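Local coordinates for periplasmic oligopeptide-binding protein (Burkholderia pseudomallei, PDB 3ZS6) that probably binds oligopeptides in the periplasm and delivers them to an ABC transporter for uptake into the cell, at residues D3-V15 with Q227-A239. Sequence-based numbering, arbitrary orientation.
Sequences DQQDLTRQVPAEV and QAGQIDYTYSIPA
Arg9 lays its guanidinium over one face of the Tyr233 ring, a cation-pi contact with CZ 4.3 Å from the ring centroid and the two planes 43° apart; water 3 sits at the ring's edge. The bend at chi3 (62°) folds the arginine along the tyrosine, while NH1 and NH2 bond to Ser499 and the carbonyl of Arg497. Further on, Pro12 covers a face of the Tyr235 ring in a CH-pi contact, its CG 3.8 Å from the ring centroid, and Trp26 meets the same tyrosine edge-to-face. Between the two rings, Gln10 N donates to Tyr233 O (2.9 Å), and the amide oxygen of Gln10 receives Tyr235 N from above its carbonyl plane, OE1 to N 2.9 Å. Asp232 pairs with Thr8 in both directions: its N donates to Thr8 O, and its OD2 takes Thr8 N on the anti lone pair at 2.9 Å. Water 1 donates to Asp232 OD2 at 2.6 Å, and the Tyr484 hydroxyl is hydrogen-bonded to Asp232 OD1. Strand 6-11, outermost in its four-stranded sheet, thus has its second side lined by an irregular chain. Side-chain oxygens of Asp232 and Gln10 stand in for strand carbonyls, so the N-H groups of Thr8 and Tyr235 are satisfied without a regular ladder.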
loop_
_atom_site.group_PDB
_atom_site.type_symbol
_atom_site.label_atom_id
_atom_site.label_comp_id
_atom_site.label_asym_id
_atom_site.label_seq_id
_atom_site.Cartn_x
_atom_site.Cartn_y
_atom_site.Cartn_z
ATOM N N ASP A 3 12.567 28.648 -13.777
ATOM C CA ASP A 3 11.608 29.730 -13.556
ATOM C C ASP A 3 10.239 29.163 -13.183
ATOM O O ASP A 3 9.605 29.612 -12.226
ATOM C CB ASP A 3 11.471 30.611 -14.802
ATOM C CG ASP A 3 12.767 31.297 -15.184
ATOM O OD1 ASP A 3 13.572 31.608 -14.278
ATOM O OD2 ASP A 3 12.977 31.528 -16.396
ATOM N N GLN A 4 9.790 28.172 -13.947
ATOM C CA GLN A 4 8.489 27.553 -13.724
ATOM C C GLN A 4 8.599 26.284 -12.875
ATOM O O GLN A 4 9.565 25.533 -12.987
ATOM C CB GLN A 4 7.822 27.231 -15.058
ATOM C CG GLN A 4 6.476 26.557 -14.911
ATOM O OE1 GLN A 4 7.008 24.277 -15.422
ATOM N NE2 GLN A 4 5.561 25.343 -16.784
ATOM N N GLN A 5 7.602 26.058 -12.025
ATOM C CA GLN A 5 7.646 24.976 -11.049
ATOM C C GLN A 5 6.306 24.248 -11.013
ATOM O O GLN A 5 5.667 24.159 -9.965
ATOM C CB GLN A 5 8.000 25.532 -9.659
ATOM C CG GLN A 5 9.411 26.139 -9.568
ATOM C CD GLN A 5 10.516 25.084 -9.641
ATOM O OE1 GLN A 5 10.286 23.906 -9.357
ATOM N NE2 GLN A 5 11.722 25.506 -10.026
ATOM N N ASP A 6 5.871 23.764 -12.176
ATOM C CA ASP A 6 4.665 22.948 -12.281
ATOM C C ASP A 6 5.079 21.501 -12.456
ATOM O O ASP A 6 5.932 21.190 -13.288
ATOM C CB ASP A 6 3.817 23.347 -13.495
ATOM C CG ASP A 6 3.250 24.750 -13.388
ATOM O OD1 ASP A 6 3.305 25.341 -12.294
ATOM O OD2 ASP A 6 2.733 25.262 -14.401
ATOM N N LEU A 7 4.458 20.612 -11.695
ATOM C CA LEU A 7 4.753 19.188 -11.809
ATOM C C LEU A 7 3.490 18.417 -12.153
ATOM O O LEU A 7 2.451 18.618 -11.526
ATOM C CB LEU A 7 5.331 18.665 -10.498
ATOM C CG LEU A 7 5.701 17.179 -10.493
ATOM C CD1 LEU A 7 6.933 16.944 -11.362
ATOM C CD2 LEU A 7 5.938 16.726 -9.060
ATOM N N THR A 8 3.587 17.537 -13.148
ATOM C CA THR A 8 2.475 16.679 -13.540
ATOM C C THR A 8 2.869 15.215 -13.347
ATOM O O THR A 8 3.838 14.740 -13.958
ATOM C CB THR A 8 2.081 16.913 -15.010
ATOM O OG1 THR A 8 1.674 18.272 -15.181
ATOM C CG2 THR A 8 0.932 15.990 -15.427
ATOM N N ARG A 9 2.124 14.515 -12.493
ATOM C CA ARG A 9 2.426 13.125 -12.144
ATOM C C ARG A 9 1.288 12.210 -12.592
ATOM O O ARG A 9 0.117 12.546 -12.420
ATOM C CB ARG A 9 2.605 12.977 -10.620
ATOM C CG ARG A 9 3.609 13.961 -9.998
ATOM C CD ARG A 9 3.548 13.921 -8.456
ATOM N NE ARG A 9 3.906 12.606 -7.917
ATOM C CZ ARG A 9 4.528 12.410 -6.757
ATOM N NH1 ARG A 9 4.860 13.450 -5.994
ATOM N NH2 ARG A 9 4.826 11.168 -6.360
ATOM N N GLN A 10 1.632 11.053 -13.149
ATOM C CA GLN A 10 0.615 10.092 -13.592
ATOM C C GLN A 10 0.361 9.054 -12.505
ATOM O O GLN A 10 1.305 8.482 -11.947
ATOM C CB GLN A 10 1.033 9.398 -14.895
ATOM C CG GLN A 10 0.061 8.283 -15.363
ATOM C CD GLN A 10 0.675 6.877 -15.346
ATOM O OE1 GLN A 10 1.880 6.701 -15.537
ATOM N NE2 GLN A 10 -0.168 5.870 -15.145
ATOM N N VAL A 11 -0.912 8.826 -12.189
ATOM C CA VAL A 11 -1.288 7.749 -11.264
ATOM C C VAL A 11 -2.090 6.654 -11.990
ATOM O O VAL A 11 -2.731 6.922 -13.008
ATOM C CB VAL A 11 -2.034 8.285 -10.023
ATOM C CG1 VAL A 11 -1.069 9.084 -9.120
ATOM C CG2 VAL A 11 -3.224 9.140 -10.437
ATOM N N PRO A 12 -2.042 5.411 -11.475
ATOM C CA PRO A 12 -2.564 4.252 -12.221
ATOM C C PRO A 12 -4.093 4.155 -12.272
ATOM O O PRO A 12 -4.620 3.350 -13.036
ATOM C CB PRO A 12 -1.980 3.053 -11.460
ATOM C CG PRO A 12 -1.812 3.571 -10.040
ATOM C CD PRO A 12 -1.390 5.016 -10.211
ATOM N N ALA A 13 -4.794 4.964 -11.483
ATOM C CA ALA A 13 -6.254 4.897 -11.440
ATOM C C ALA A 13 -6.833 6.104 -10.699
ATOM O O ALA A 13 -6.093 6.844 -10.044
ATOM C CB ALA A 13 -6.703 3.602 -10.767
ATOM N N GLU A 14 -8.145 6.306 -10.815
ATOM C CA GLU A 14 -8.839 7.337 -10.039
ATOM C C GLU A 14 -8.726 7.016 -8.554
ATOM O O GLU A 14 -8.953 5.871 -8.142
ATOM C CB GLU A 14 -10.314 7.414 -10.443
ATOM C CG GLU A 14 -11.192 8.293 -9.532
ATOM C CD GLU A 14 -10.852 9.778 -9.622
ATOM O OE1 GLU A 14 -10.094 10.180 -10.537
ATOM O OE2 GLU A 14 -11.340 10.543 -8.766
ATOM N N VAL A 15 -8.373 8.021 -7.756
ATOM C CA VAL A 15 -8.189 7.845 -6.310
ATOM C C VAL A 15 -9.514 7.481 -5.644
ATOM O O VAL A 15 -10.563 8.000 -6.034
ATOM C CB VAL A 15 -7.611 9.135 -5.660
ATOM C CG1 VAL A 15 -8.672 10.262 -5.621
ATOM C CG2 VAL A 15 -7.064 8.842 -4.267
ATOM N N GLN A 227 6.535 11.202 -23.363
ATOM C CA GLN A 227 7.344 11.529 -24.533
ATOM C C GLN A 227 6.957 12.890 -25.123
ATOM O O GLN A 227 7.817 13.639 -25.579
ATOM C CB GLN A 227 7.225 10.419 -25.582
ATOM C CG GLN A 227 8.147 10.557 -26.780
ATOM C CD GLN A 227 8.110 9.329 -27.688
ATOM O OE1 GLN A 227 7.462 8.325 -27.375
ATOM N NE2 GLN A 227 8.808 9.408 -28.819
ATOM N N ALA A 228 5.667 13.217 -25.092
ATOM C CA ALA A 228 5.185 14.489 -25.633
ATOM C C ALA A 228 5.383 15.636 -24.653
ATOM O O ALA A 228 5.102 16.787 -24.968
ATOM C CB ALA A 228 3.720 14.380 -26.021
ATOM N N GLY A 229 5.851 15.327 -23.450
ATOM C CA GLY A 229 6.057 16.358 -22.448
ATOM C C GLY A 229 4.795 16.778 -21.709
ATOM O O GLY A 229 4.758 17.843 -21.100
ATOM N N GLN A 230 3.757 15.949 -21.769
ATOM C CA GLN A 230 2.521 16.206 -21.029
ATOM C C GLN A 230 2.617 15.739 -19.566
ATOM O O GLN A 230 1.831 16.155 -18.716
ATOM C CB GLN A 230 1.346 15.492 -21.695
ATOM C CG GLN A 230 1.012 15.949 -23.106
ATOM C CD GLN A 230 -0.054 15.069 -23.742
ATOM O OE1 GLN A 230 0.256 14.149 -24.499
ATOM N NE2 GLN A 230 -1.315 15.336 -23.416
ATOM N N ILE A 231 3.572 14.858 -19.290
ATOM C CA ILE A 231 3.762 14.291 -17.959
ATOM C C ILE A 231 5.240 14.374 -17.595
ATOM O O ILE A 231 6.088 14.200 -18.459
ATOM C CB ILE A 231 3.333 12.808 -17.946
ATOM C CG1 ILE A 231 1.833 12.692 -18.201
ATOM C CG2 ILE A 231 3.710 12.147 -16.626
ATOM C CD1 ILE A 231 1.355 11.262 -18.376
ATOM N N ASP A 232 5.559 14.633 -16.331
ATOM C CA ASP A 232 6.968 14.727 -15.935
ATOM C C ASP A 232 7.440 13.497 -15.167
ATOM O O ASP A 232 8.641 13.324 -14.938
ATOM C CB ASP A 232 7.210 15.951 -15.044
ATOM C CG ASP A 232 6.679 17.234 -15.648
ATOM O OD1 ASP A 232 7.218 17.671 -16.685
ATOM O OD2 ASP A 232 5.735 17.812 -15.071
ATOM N N TYR A 233 6.489 12.653 -14.771
ATOM C CA TYR A 233 6.706 11.674 -13.712
ATOM C C TYR A 233 5.654 10.583 -13.892
ATOM O O TYR A 233 4.487 10.800 -13.579
ATOM C CB TYR A 233 6.498 12.401 -12.375
ATOM C CG TYR A 233 6.862 11.677 -11.091
ATOM C CD1 TYR A 233 6.120 10.588 -10.640
ATOM C CD2 TYR A 233 7.923 12.124 -10.297
ATOM C CE1 TYR A 233 6.435 9.944 -9.443
ATOM C CE2 TYR A 233 8.248 11.489 -9.098
ATOM C CZ TYR A 233 7.502 10.399 -8.681
ATOM O OH TYR A 233 7.816 9.761 -7.503
ATOM N N THR A 234 6.053 9.420 -14.408
ATOM C CA THR A 234 5.092 8.347 -14.644
ATOM C C THR A 234 4.925 7.469 -13.414
ATOM O O THR A 234 5.726 7.516 -12.486
ATOM C CB THR A 234 5.504 7.419 -15.824
ATOM O OG1 THR A 234 6.607 6.588 -15.429
ATOM C CG2 THR A 234 5.870 8.227 -17.069
ATOM N N TYR A 235 3.895 6.635 -13.434
ATOM C CA TYR A 235 3.688 5.671 -12.366
ATOM C C TYR A 235 4.705 4.530 -12.469
ATOM O O TYR A 235 5.380 4.184 -11.493
ATOM C CB TYR A 235 2.266 5.123 -12.429
ATOM C CG TYR A 235 2.046 3.925 -11.538
ATOM C CD1 TYR A 235 2.115 4.046 -10.154
ATOM C CD2 TYR A 235 1.764 2.674 -12.081
ATOM C CE1 TYR A 235 1.916 2.951 -9.328
ATOM C CE2 TYR A 235 1.552 1.572 -11.265
ATOM C CZ TYR A 235 1.629 1.717 -9.892
ATOM O OH TYR A 235 1.429 0.624 -9.084
ATOM N N SER A 236 4.833 3.965 -13.664
ATOM C CA SER A 236 5.751 2.860 -13.913
ATOM C C SER A 236 6.255 2.914 -15.358
ATOM O O SER A 236 6.370 3.985 -15.941
ATOM C CB SER A 236 5.042 1.530 -13.641
ATOM O OG SER A 236 5.881 0.424 -13.912
ATOM N N ILE A 237 6.552 1.754 -15.930
ATOM C CA ILE A 237 6.806 1.655 -17.368
ATOM C C ILE A 237 6.023 0.464 -17.928
ATOM O O ILE A 237 5.682 -0.448 -17.181
ATOM C CB ILE A 237 8.301 1.457 -17.678
ATOM C CG1 ILE A 237 8.890 0.351 -16.801
ATOM C CG2 ILE A 237 9.077 2.764 -17.474
ATOM C CD1 ILE A 237 10.227 -0.152 -17.298
ATOM N N PRO A 238 5.740 0.462 -19.240
ATOM C CA PRO A 238 4.998 -0.669 -19.819
ATOM C C PRO A 238 5.747 -1.987 -19.669
ATOM O O PRO A 238 6.970 -2.023 -19.789
ATOM C CB PRO A 238 4.892 -0.309 -21.308
ATOM C CG PRO A 238 5.142 1.173 -21.379
ATOM C CD PRO A 238 6.080 1.484 -20.245
ATOM N N ALA A 239 5.014 -3.065 -19.426
ATOM C CA ALA A 239 5.606 -4.398 -19.390
ATOM C C ALA A 239 6.318 -4.703 -20.704
ATOM O O ALA A 239 5.830 -4.342 -21.776
ATOM C CB ALA A 239 4.534 -5.447 -19.112
HETATM O O HOH W 1 4.210 19.800 -15.751
HETATM O O HOH W 2 3.233 4.417 -16.089
HETATM O O HOH W 3 3.609 8.386 -10.573
#